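Local coordinates for SnoK (Streptomyces nogalater, PDB 5EPA), which acts as a carbocyclase in nogalamycin biosynthesis, a non-heme iron enzyme that depends on 2-oxoglutarate, at residues Y38-R43 with V204-R209; P168-R173 with C218-M223; V159-M164 with E225-D230. All coordinates share one frame; numbering follows the deposited sequence.

Contact 1 (Y38-R43 with V204-R209); sequences YVHIPR and VAVPVR
His40 and Val208 meet ring to methyl: Val208 CG1 sits over one face of the imidazole, 3.8 Å from the ring centroid and 25° off its normal, a CH-pi contact displaced toward NE2. With CG anti to the backbone N (chi1 174°), the ring is carried across to Val208. Nearer the backbone, His40 CB lies 4.0 Å from Val206 CG1. Val206 divides its two methyls between neighbours, since CG2 turns to Tyr38 and lies 4.0 Å from CE2 of that ring. Farther along, the phenol ends tip-on against Val204, its OH 3.8 Å from CG1. Val206 suits its place because a branched side chain can meet both side chains at once, CG1 toward the root of His40 and CG2 toward the Tyr38 ring. Tyr38 also stacks on Tyr166, and His40 NE2 is hydrogen-bonded to Asp212. An alanine in place of His40 would probably open a gap over Val208 and leave Asp212 without this partner. Strands 38-41 and 204-206 belong to the two facing sheets of the cupin-type double-stranded beta-helix, their axes 9.6 Å apart. No hydrogen bond crosses between the segments, so dispersion and CH-pi contact join the sheets here, while Asp212 satisfies the imidazole's polar end.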
loop_
_atom_site.group_PDB
_atom_site.type_symbol
_atom_site.label_atom_id
_atom_site.label_comp_id
_atom_site.label_asym_id
_atom_site.label_seq_id
_atom_site.Cartn_x
_atom_site.Cartn_y
_atom_site.Cartn_z
ATOM N N TYR A 38 10.324 3.819 -4.423
ATOM C CA TYR A 38 9.014 3.848 -4.987
ATOM C C TYR A 38 9.177 3.925 -6.503
ATOM O O TYR A 38 10.235 4.293 -7.010
ATOM C CB TYR A 38 8.225 5.061 -4.468
ATOM C CG TYR A 38 8.669 6.348 -5.112
ATOM C CD1 TYR A 38 9.814 7.038 -4.645
ATOM C CD2 TYR A 38 7.999 6.881 -6.191
ATOM C CE1 TYR A 38 10.252 8.230 -5.243
ATOM C CE2 TYR A 38 8.426 8.086 -6.779
ATOM C CZ TYR A 38 9.564 8.732 -6.300
ATOM O OH TYR A 38 9.986 9.885 -6.893
ATOM N N VAL A 39 8.114 3.610 -7.228
ATOM C CA VAL A 39 8.075 3.836 -8.665
ATOM C C VAL A 39 6.658 3.871 -9.187
ATOM O O VAL A 39 5.808 3.062 -8.814
ATOM C CB VAL A 39 8.906 2.799 -9.453
ATOM C CG1 VAL A 39 8.287 1.398 -9.417
ATOM C CG2 VAL A 39 9.099 3.238 -10.892
ATOM N N HIS A 40 6.437 4.811 -10.082
ATOM C CA HIS A 40 5.155 5.003 -10.751
ATOM C C HIS A 40 5.137 4.217 -12.050
ATOM O O HIS A 40 5.923 4.480 -12.941
ATOM C CB HIS A 40 4.947 6.499 -11.043
ATOM C CG HIS A 40 3.714 6.810 -11.859
ATOM N ND1 HIS A 40 3.604 7.939 -12.630
ATOM C CD2 HIS A 40 2.569 6.122 -12.038
ATOM C CE1 HIS A 40 2.437 7.944 -13.237
ATOM N NE2 HIS A 40 1.785 6.854 -12.890
ATOM N N ILE A 41 4.250 3.234 -12.141
ATOM C CA ILE A 41 4.093 2.460 -13.368
ATOM C C ILE A 41 2.744 2.792 -14.022
ATOM O O ILE A 41 1.700 2.481 -13.489
ATOM C CB ILE A 41 4.152 0.971 -13.089
ATOM C CG1 ILE A 41 5.428 0.627 -12.318
ATOM C CG2 ILE A 41 4.083 0.196 -14.392
ATOM C CD1 ILE A 41 6.730 0.925 -13.048
ATOM N N PRO A 42 2.771 3.436 -15.181
ATOM C CA PRO A 42 1.479 3.774 -15.757
ATOM C C PRO A 42 0.819 2.665 -16.585
ATOM O O PRO A 42 1.496 1.789 -17.148
ATOM C CB PRO A 42 1.795 4.974 -16.652
ATOM C CG PRO A 42 3.264 4.900 -16.919
ATOM C CD PRO A 42 3.899 3.895 -16.013
ATOM N N ARG A 43 -0.503 2.779 -16.694
ATOM C CA ARG A 43 -1.298 1.968 -17.603
ATOM C C ARG A 43 -1.115 0.442 -17.394
ATOM O O ARG A 43 -0.806 -0.275 -18.307
ATOM C CB ARG A 43 -1.005 2.365 -19.039
ATOM C CG ARG A 43 -1.255 3.845 -19.320
ATOM C CD ARG A 43 -0.920 4.218 -20.770
ATOM N NE ARG A 43 0.511 4.045 -21.013
ATOM C CZ ARG A 43 1.445 4.932 -20.735
ATOM N NH1 ARG A 43 1.125 6.103 -20.185
ATOM N NH2 ARG A 43 2.713 4.638 -20.989
ATOM N N VAL A 204 8.234 13.941 -2.624
ATOM C CA VAL A 204 7.765 13.926 -4.018
ATOM C C VAL A 204 6.314 13.539 -4.113
ATOM O O VAL A 204 5.951 12.421 -3.735
ATOM C CB VAL A 204 8.521 12.912 -4.895
ATOM C CG1 VAL A 204 8.152 13.128 -6.362
ATOM C CG2 VAL A 204 10.012 13.115 -4.754
ATOM N N ALA A 205 5.486 14.425 -4.649
ATOM C CA ALA A 205 4.085 14.122 -4.866
ATOM C C ALA A 205 3.926 13.499 -6.226
ATOM O O ALA A 205 4.459 14.011 -7.211
ATOM C CB ALA A 205 3.249 15.380 -4.766
ATOM N N VAL A 206 3.166 12.408 -6.290
ATOM C CA VAL A 206 3.042 11.612 -7.499
ATOM C C VAL A 206 1.570 11.461 -7.900
ATOM O O VAL A 206 0.912 10.457 -7.589
ATOM C CB VAL A 206 3.667 10.220 -7.319
ATOM C CG1 VAL A 206 3.634 9.446 -8.616
ATOM C CG2 VAL A 206 5.101 10.316 -6.848
ATOM N N PRO A 207 1.026 12.440 -8.609
ATOM C CA PRO A 207 -0.321 12.271 -9.108
ATOM C C PRO A 207 -0.358 11.212 -10.192
ATOM O O PRO A 207 0.635 11.006 -10.894
ATOM C CB PRO A 207 -0.659 13.642 -9.690
ATOM C CG PRO A 207 0.667 14.252 -10.022
ATOM C CD PRO A 207 1.560 13.778 -8.904
ATOM N N VAL A 208 -1.497 10.526 -10.301
ATOM C CA VAL A 208 -1.637 9.425 -11.251
ATOM C C VAL A 208 -3.012 9.366 -11.886
ATOM O O VAL A 208 -3.966 9.926 -11.380
ATOM C CB VAL A 208 -1.389 8.073 -10.590
ATOM C CG1 VAL A 208 0.053 7.980 -10.102
ATOM C CG2 VAL A 208 -2.374 7.813 -9.460
ATOM N N ARG A 209 -3.081 8.658 -12.997
ATOM C CA ARG A 209 -4.328 8.388 -13.683
ATOM C C ARG A 209 -4.906 7.036 -13.247
ATOM O O ARG A 209 -4.184 6.143 -12.872
ATOM C CB ARG A 209 -4.085 8.374 -15.199
ATOM C CG ARG A 209 -3.609 9.712 -15.827
ATOM C CD ARG A 209 -4.863 10.392 -16.233
ATOM N NE ARG A 209 -4.678 11.344 -17.314
ATOM C CZ ARG A 209 -5.706 11.926 -17.929
ATOM N NH1 ARG A 209 -6.954 11.647 -17.537
ATOM N NH2 ARG A 209 -5.488 12.796 -18.920
#

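Contact 2 (P168-R173 with C218-M223). With FE (Fe (III) ion), chain G; AKG (2-oxoglutaric acid), chain H.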
loop_
_atom_site.group_PDB
_atom_site.type_symbol
_atom_site.label_atom_id
_atom_site.label_comp_id
_atom_site.label_asym_id
_atom_site.label_seq_id
_atom_site.Cartn_x
_atom_site.Cartn_y
_atom_site.Cartn_z
ATOM N N PRO A 168 12.142 10.058 -1.330
ATOM C CA PRO A 168 13.124 9.280 -2.079
ATOM C C PRO A 168 14.301 8.765 -1.241
ATOM O O PRO A 168 14.912 9.515 -0.492
ATOM C CB PRO A 168 13.645 10.279 -3.118
ATOM C CG PRO A 168 12.553 11.256 -3.262
ATOM C CD PRO A 168 11.995 11.414 -1.892
ATOM N N GLY A 169 14.604 7.483 -1.383
ATOM C CA GLY A 169 15.744 6.857 -0.699
ATOM C C GLY A 169 15.497 6.520 0.758
ATOM O O GLY A 169 16.365 5.976 1.413
ATOM N N SER A 170 14.308 6.812 1.270
ATOM C CA SER A 170 14.051 6.633 2.693
ATOM C C SER A 170 13.967 5.153 3.126
ATOM O O SER A 170 14.085 4.821 4.300
ATOM C CB SER A 170 12.794 7.381 3.108
ATOM O OG SER A 170 11.687 6.989 2.317
ATOM N N HIS A 171 13.756 4.259 2.181
ATOM C CA HIS A 171 13.846 2.828 2.452
ATOM C C HIS A 171 15.231 2.318 2.803
ATOM O O HIS A 171 15.360 1.187 3.299
ATOM C CB HIS A 171 13.329 2.030 1.263
ATOM C CG HIS A 171 14.162 2.162 0.022
ATOM N ND1 HIS A 171 14.542 3.384 -0.498
ATOM C CD2 HIS A 171 14.627 1.231 -0.839
ATOM C CE1 HIS A 171 15.203 3.198 -1.619
ATOM N NE2 HIS A 171 15.298 1.900 -1.834
ATOM N N LEU A 172 16.253 3.118 2.569
ATOM C CA LEU A 172 17.594 2.743 2.904
ATOM C C LEU A 172 18.056 3.323 4.233
ATOM O O LEU A 172 19.218 3.227 4.550
ATOM C CB LEU A 172 18.576 3.180 1.800
ATOM C CG LEU A 172 18.236 2.595 0.417
ATOM C CD1 LEU A 172 19.151 3.230 -0.630
ATOM C CD2 LEU A 172 18.332 1.073 0.370
ATOM N N ARG A 173 17.154 3.909 5.011
ATOM C CA ARG A 173 17.523 4.420 6.321
ATOM C C ARG A 173 18.200 3.363 7.179
ATOM O O ARG A 173 17.804 2.196 7.171
ATOM C CB ARG A 173 16.299 4.907 7.087
ATOM C CG ARG A 173 15.726 6.219 6.625
ATOM C CD ARG A 173 14.395 6.485 7.314
ATOM N NE ARG A 173 13.378 5.509 6.907
ATOM C CZ ARG A 173 12.349 5.149 7.642
ATOM N NH1 ARG A 173 12.144 5.654 8.833
ATOM N NH2 ARG A 173 11.482 4.320 7.159
ATOM N N CYS A 218 8.430 -1.315 1.833
ATOM C CA CYS A 218 7.843 -1.280 3.202
ATOM C C CYS A 218 8.572 -0.331 4.166
ATOM O O CYS A 218 8.068 -0.023 5.239
ATOM C CB CYS A 218 7.755 -2.678 3.837
ATOM S SG CYS A 218 9.365 -3.499 4.119
ATOM N N ARG A 219 9.755 0.116 3.776
ATOM C CA ARG A 219 10.523 1.125 4.526
ATOM C C ARG A 219 10.500 2.497 3.939
ATOM O O ARG A 219 11.069 3.424 4.527
ATOM C CB ARG A 219 11.968 0.691 4.669
ATOM C CG ARG A 219 12.110 -0.382 5.700
ATOM C CD ARG A 219 13.543 -0.799 5.830
ATOM N NE ARG A 219 13.599 -2.031 6.582
ATOM C CZ ARG A 219 14.722 -2.628 6.936
ATOM N NH1 ARG A 219 15.874 -2.101 6.617
ATOM N NH2 ARG A 219 14.672 -3.759 7.601
ATOM N N THR A 220 9.893 2.645 2.767
ATOM C CA THR A 220 9.792 3.947 2.139
ATOM C C THR A 220 8.811 4.803 2.945
ATOM O O THR A 220 7.662 4.408 3.174
ATOM C CB THR A 220 9.338 3.847 0.693
ATOM O OG1 THR A 220 10.297 3.080 -0.030
ATOM C CG2 THR A 220 9.215 5.250 0.060
ATOM N N VAL A 221 9.285 5.960 3.386
ATOM C CA VAL A 221 8.450 6.906 4.080
ATOM C C VAL A 221 7.485 7.520 3.063
ATOM O O VAL A 221 7.912 8.024 2.014
ATOM C CB VAL A 221 9.289 7.973 4.798
ATOM C CG1 VAL A 221 8.426 9.040 5.429
ATOM C CG2 VAL A 221 10.107 7.320 5.885
ATOM N N HIS A 222 6.209 7.537 3.410
ATOM C CA HIS A 222 5.218 8.103 2.543
ATOM C C HIS A 222 4.042 8.709 3.294
ATOM O O HIS A 222 3.870 8.541 4.497
ATOM C CB HIS A 222 4.730 7.024 1.570
ATOM C CG HIS A 222 4.081 5.842 2.233
ATOM N ND1 HIS A 222 4.816 4.853 2.843
ATOM C CD2 HIS A 222 2.778 5.478 2.372
ATOM C CE1 HIS A 222 3.992 3.932 3.338
ATOM N NE2 HIS A 222 2.733 4.294 3.094
ATOM N N MET A 223 3.191 9.384 2.547
ATOM C CA MET A 223 2.061 10.090 3.112
ATOM C C MET A 223 1.034 10.347 2.000
ATOM O O MET A 223 1.288 10.003 0.861
ATOM C CB MET A 223 2.569 11.390 3.762
ATOM C CG MET A 223 2.963 12.468 2.759
ATOM S SD MET A 223 4.260 13.546 3.389
ATOM C CE MET A 223 5.690 12.491 3.096
HETATM FE FE FE G . 1.244 3.103 4.070
HETATM C C1 AKG H . -0.246 2.715 1.747
HETATM O O1 AKG H . -0.693 2.228 0.678
HETATM O O2 AKG H . 0.673 2.228 2.459
HETATM C C2 AKG H . -0.827 3.946 2.278
HETATM O O5 AKG H . -0.311 4.333 3.315
HETATM C C3 AKG H . -1.962 4.645 1.574
HETATM C C4 AKG H . -2.628 5.800 2.327
HETATM C C5 AKG H . -3.715 6.453 1.454
HETATM O O3 AKG H . -4.279 5.821 0.503
HETATM O O4 AKG H . -4.060 7.617 1.673
HETATM O O HOH W 1 16.766 0.457 5.311
HETATM O O HOH W 2 -0.268 1.952 5.102
#
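Ser170 OG receives the backbone N-H of Val221 at 2.8 Å, and the guanidinium of Arg173 gives a second bond, from NH2 to Arg219 O, also 2.8 Å long. The hydroxyl reaches its donor because OG stands between the backbone N and the carbonyl carbon (chi1 55°); it is also hydrogen-bonded to Val167 O. Arg173 bends at chi3 (-66°), which brings its end back over the loop: Val221 CG2 lies 3.5 Å above the plane of the guanidinium, over its centre, while Arg219 O sits at its edge. Ser170 O lies in the guanidinium plane and takes the N-H of NE at 2.8 Å, and this carbonyl also accepts Arg173 N from the opposite face. The several N-H donors of Arg173 suit a place lined with carbonyls. Alongside, His171 CB packs against Thr220 OG1. Salt bridges to Asp134 and Glu136 further restrain Arg173 and the extended Arg219 respectively. A water accepting from Arg219 NH1 donates to the carbonyls of His171 and Arg173.

The loop thus fixed leads into the iron site. Thr220 O takes the N-H of His222 ND1 at 2.9 Å, almost exactly in the ring plane, which sets the imidazole's rotation and turns NE2 to the iron, 2.1 Å away. His133 and Asp135 complete the protein ligands, with 2-oxoglutarate chelating through O2 and O5 and a water in addition: the two-histidine, one-carboxylate facial triad of 2-oxoglutarate-dependent oxygenases.

Contact 3 (V159-M164 with E225-D230); sequences VERGCM and EANTSD. With AKG (2-oxoglutaric acid), chain H.
Glu160 O draws in two successive backbone N-H groups of the facing loop: Thr228 N at 2.8 Å, nearly along the C=O axis, and Ser229 N through a weak bond. This is the close-packed end. Asn227, with CG anti to its backbone N (chi1 179°), lies side by side with Arg161, its OD1 3.4 Å from Arg161 CA. That oxygen accepts both Ser229 N, closing an Asx turn, and Ser229 OG at 2.7 Å, a double grip that an amide oxygen suits well. Asn227 ND2 is bonded to the carbonyls of Ser231 and Lys122. Gly162 CA comes within 3.3 Å of Glu225 O; its backbone angles would jam any CB against Arg161 O. At the other end Glu225 N bonds to Cys163 O at 3.0 Å, and beyond it Met164 SD lies 3.8 Å from AKG C3.

The solvent side is looser. Glu225 lays its CG against Val159 O, but its carboxylate meets Cys163 O through a water 2.5 Å from OE2. The side chain of Glu160 reaches Thr228 only through CB, near OG1. Backbone bonds do most of the joining, while the Asx turn shapes the 225-230 loop so that its N-H groups face Glu160 O; Arg161 contributes its aliphatic part, its NE buried without a partner.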
loop_
_atom_site.group_PDB
_atom_site.type_symbol
_atom_site.label_atom_id
_atom_site.label_comp_id
_atom_site.label_asym_id
_atom_site.label_seq_id
_atom_site.Cartn_x
_atom_site.Cartn_y
_atom_site.Cartn_z
ATOM N N VAL A 159 -3.188 15.894 -7.785
ATOM C CA VAL A 159 -2.632 16.185 -6.476
ATOM C C VAL A 159 -3.671 16.459 -5.383
ATOM O O VAL A 159 -3.647 15.853 -4.284
ATOM C CB VAL A 159 -1.631 17.361 -6.579
ATOM C CG1 VAL A 159 -1.243 17.839 -5.198
ATOM C CG2 VAL A 159 -0.379 16.903 -7.324
ATOM N N GLU A 160 -4.603 17.333 -5.704
ATOM C CA GLU A 160 -5.593 17.766 -4.738
ATOM C C GLU A 160 -6.705 16.757 -4.489
ATOM O O GLU A 160 -7.565 16.975 -3.635
ATOM C CB GLU A 160 -6.161 19.131 -5.148
ATOM C CG GLU A 160 -7.102 19.106 -6.365
ATOM C CD GLU A 160 -6.423 18.927 -7.749
ATOM O OE1 GLU A 160 -5.159 19.119 -7.908
ATOM O OE2 GLU A 160 -7.222 18.604 -8.697
ATOM N N ARG A 161 -6.709 15.634 -5.209
ATOM C CA ARG A 161 -7.692 14.562 -4.915
ATOM C C ARG A 161 -7.165 13.553 -3.898
ATOM O O ARG A 161 -7.689 12.468 -3.779
ATOM C CB ARG A 161 -8.153 13.845 -6.195
ATOM C CG ARG A 161 -9.443 13.072 -5.972
ATOM C CD ARG A 161 -10.095 12.442 -7.180
ATOM N NE ARG A 161 -10.186 13.319 -8.323
ATOM C CZ ARG A 161 -10.742 12.967 -9.482
ATOM N NH1 ARG A 161 -11.284 11.752 -9.642
ATOM N NH2 ARG A 161 -10.737 13.846 -10.479
ATOM N N GLY A 162 -6.067 13.877 -3.223
ATOM C CA GLY A 162 -5.503 12.984 -2.212
ATOM C C GLY A 162 -4.385 12.084 -2.698
ATOM O O GLY A 162 -4.338 10.894 -2.376
ATOM N N CYS A 163 -3.485 12.614 -3.493
ATOM C CA CYS A 163 -2.433 11.785 -4.055
ATOM C C CYS A 163 -1.369 11.456 -3.014
ATOM O O CYS A 163 -1.303 12.076 -1.944
ATOM C CB CYS A 163 -1.787 12.414 -5.271
ATOM S SG CYS A 163 -0.516 13.615 -4.872
ATOM N N MET A 164 -0.561 10.462 -3.345
ATOM C CA MET A 164 0.516 10.018 -2.454
ATOM C C MET A 164 1.763 10.894 -2.636
ATOM O O MET A 164 1.978 11.409 -3.718
ATOM C CB MET A 164 0.891 8.580 -2.781
ATOM C CG MET A 164 -0.256 7.590 -2.616
ATOM S SD MET A 164 -0.500 7.178 -0.902
ATOM C CE MET A 164 0.818 5.999 -0.711
ATOM N N GLU A 225 -2.073 13.465 0.561
ATOM C CA GLU A 225 -2.823 14.723 0.686
ATOM C C GLU A 225 -4.217 14.489 1.163
ATOM O O GLU A 225 -4.775 13.426 0.970
ATOM C CB GLU A 225 -3.011 15.396 -0.682
ATOM C CG GLU A 225 -1.749 15.729 -1.428
ATOM C CD GLU A 225 -0.843 16.596 -0.589
ATOM O OE1 GLU A 225 -1.246 17.736 -0.312
ATOM O OE2 GLU A 225 0.250 16.111 -0.196
ATOM N N ALA A 226 -4.792 15.510 1.760
ATOM C CA ALA A 226 -6.247 15.590 1.904
ATOM C C ALA A 226 -6.892 15.613 0.516
ATOM O O ALA A 226 -6.286 16.065 -0.463
ATOM C CB ALA A 226 -6.620 16.863 2.646
ATOM N N ASN A 227 -8.120 15.151 0.415
ATOM C CA ASN A 227 -8.865 15.296 -0.822
ATOM C C ASN A 227 -9.682 16.538 -0.704
ATOM O O ASN A 227 -10.656 16.565 0.052
ATOM C CB ASN A 227 -9.769 14.079 -1.090
ATOM C CG ASN A 227 -10.574 14.213 -2.377
ATOM O OD1 ASN A 227 -10.508 15.232 -3.078
ATOM N ND2 ASN A 227 -11.325 13.155 -2.713
ATOM N N THR A 228 -9.264 17.582 -1.431
ATOM C CA THR A 228 -9.973 18.878 -1.476
ATOM C C THR A 228 -10.577 19.115 -2.837
ATOM O O THR A 228 -11.109 20.182 -3.097
ATOM C CB THR A 228 -9.029 20.066 -1.187
ATOM O OG1 THR A 228 -7.922 19.994 -2.095
ATOM C CG2 THR A 228 -8.502 19.988 0.226
ATOM N N SER A 229 -10.595 18.079 -3.671
ATOM C CA SER A 229 -11.291 18.131 -4.951
ATOM C C SER A 229 -12.822 18.018 -4.767
ATOM O O SER A 229 -13.344 18.116 -3.662
ATOM C CB SER A 229 -10.786 17.025 -5.875
ATOM O OG SER A 229 -11.401 15.768 -5.555
ATOM N N ASP A 230 -13.524 17.801 -5.873
ATOM C CA ASP A 230 -14.960 17.627 -5.850
ATOM C C ASP A 230 -15.361 16.161 -6.032
ATOM O O ASP A 230 -16.548 15.838 -6.117
ATOM C CB ASP A 230 -15.587 18.497 -6.935
ATOM C CG ASP A 230 -15.568 19.991 -6.561
ATOM O OD1 ASP A 230 -16.173 20.350 -5.528
ATOM O OD2 ASP A 230 -14.990 20.811 -7.316
HETATM C C1 AKG H . -0.246 2.715 1.747
HETATM O O1 AKG H . -0.693 2.228 0.678
HETATM O O2 AKG H . 0.673 2.228 2.459
HETATM C C2 AKG H . -0.827 3.946 2.278
HETATM O O5 AKG H . -0.311 4.333 3.315
HETATM C C3 AKG H . -1.962 4.645 1.574
HETATM C C4 AKG H . -2.628 5.800 2.327
HETATM C C5 AKG H . -3.715 6.453 1.454
HETATM O O3 AKG H . -4.279 5.821 0.503
HETATM O O4 AKG H . -4.060 7.617 1.673
HETATM O O HOH W 3 1.096 13.730 -0.495
#

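All three contacts join parts of one cupin-type domain, but at different depths. Contact 2 is the buried one and reaches the metal through His222, whereas contacts 1 and 3 are only partly buried. Contact 1 spans the two large sheets by apolar and ring packing; contact 2 mixes arginine and serine side-chain bonds to the backbone; contact 3 relies chiefly on backbone bonds between loops. They share elements of the four-stranded sheet: Val206 N of contact 1 probably bonds to Met164 O of contact 3, and Met164 CE packs on the His222 ring of contact 2. Pro168 of contact 2 meets Val204 of contact 1. Contacts 2 and 3 both touch 2-oxoglutarate.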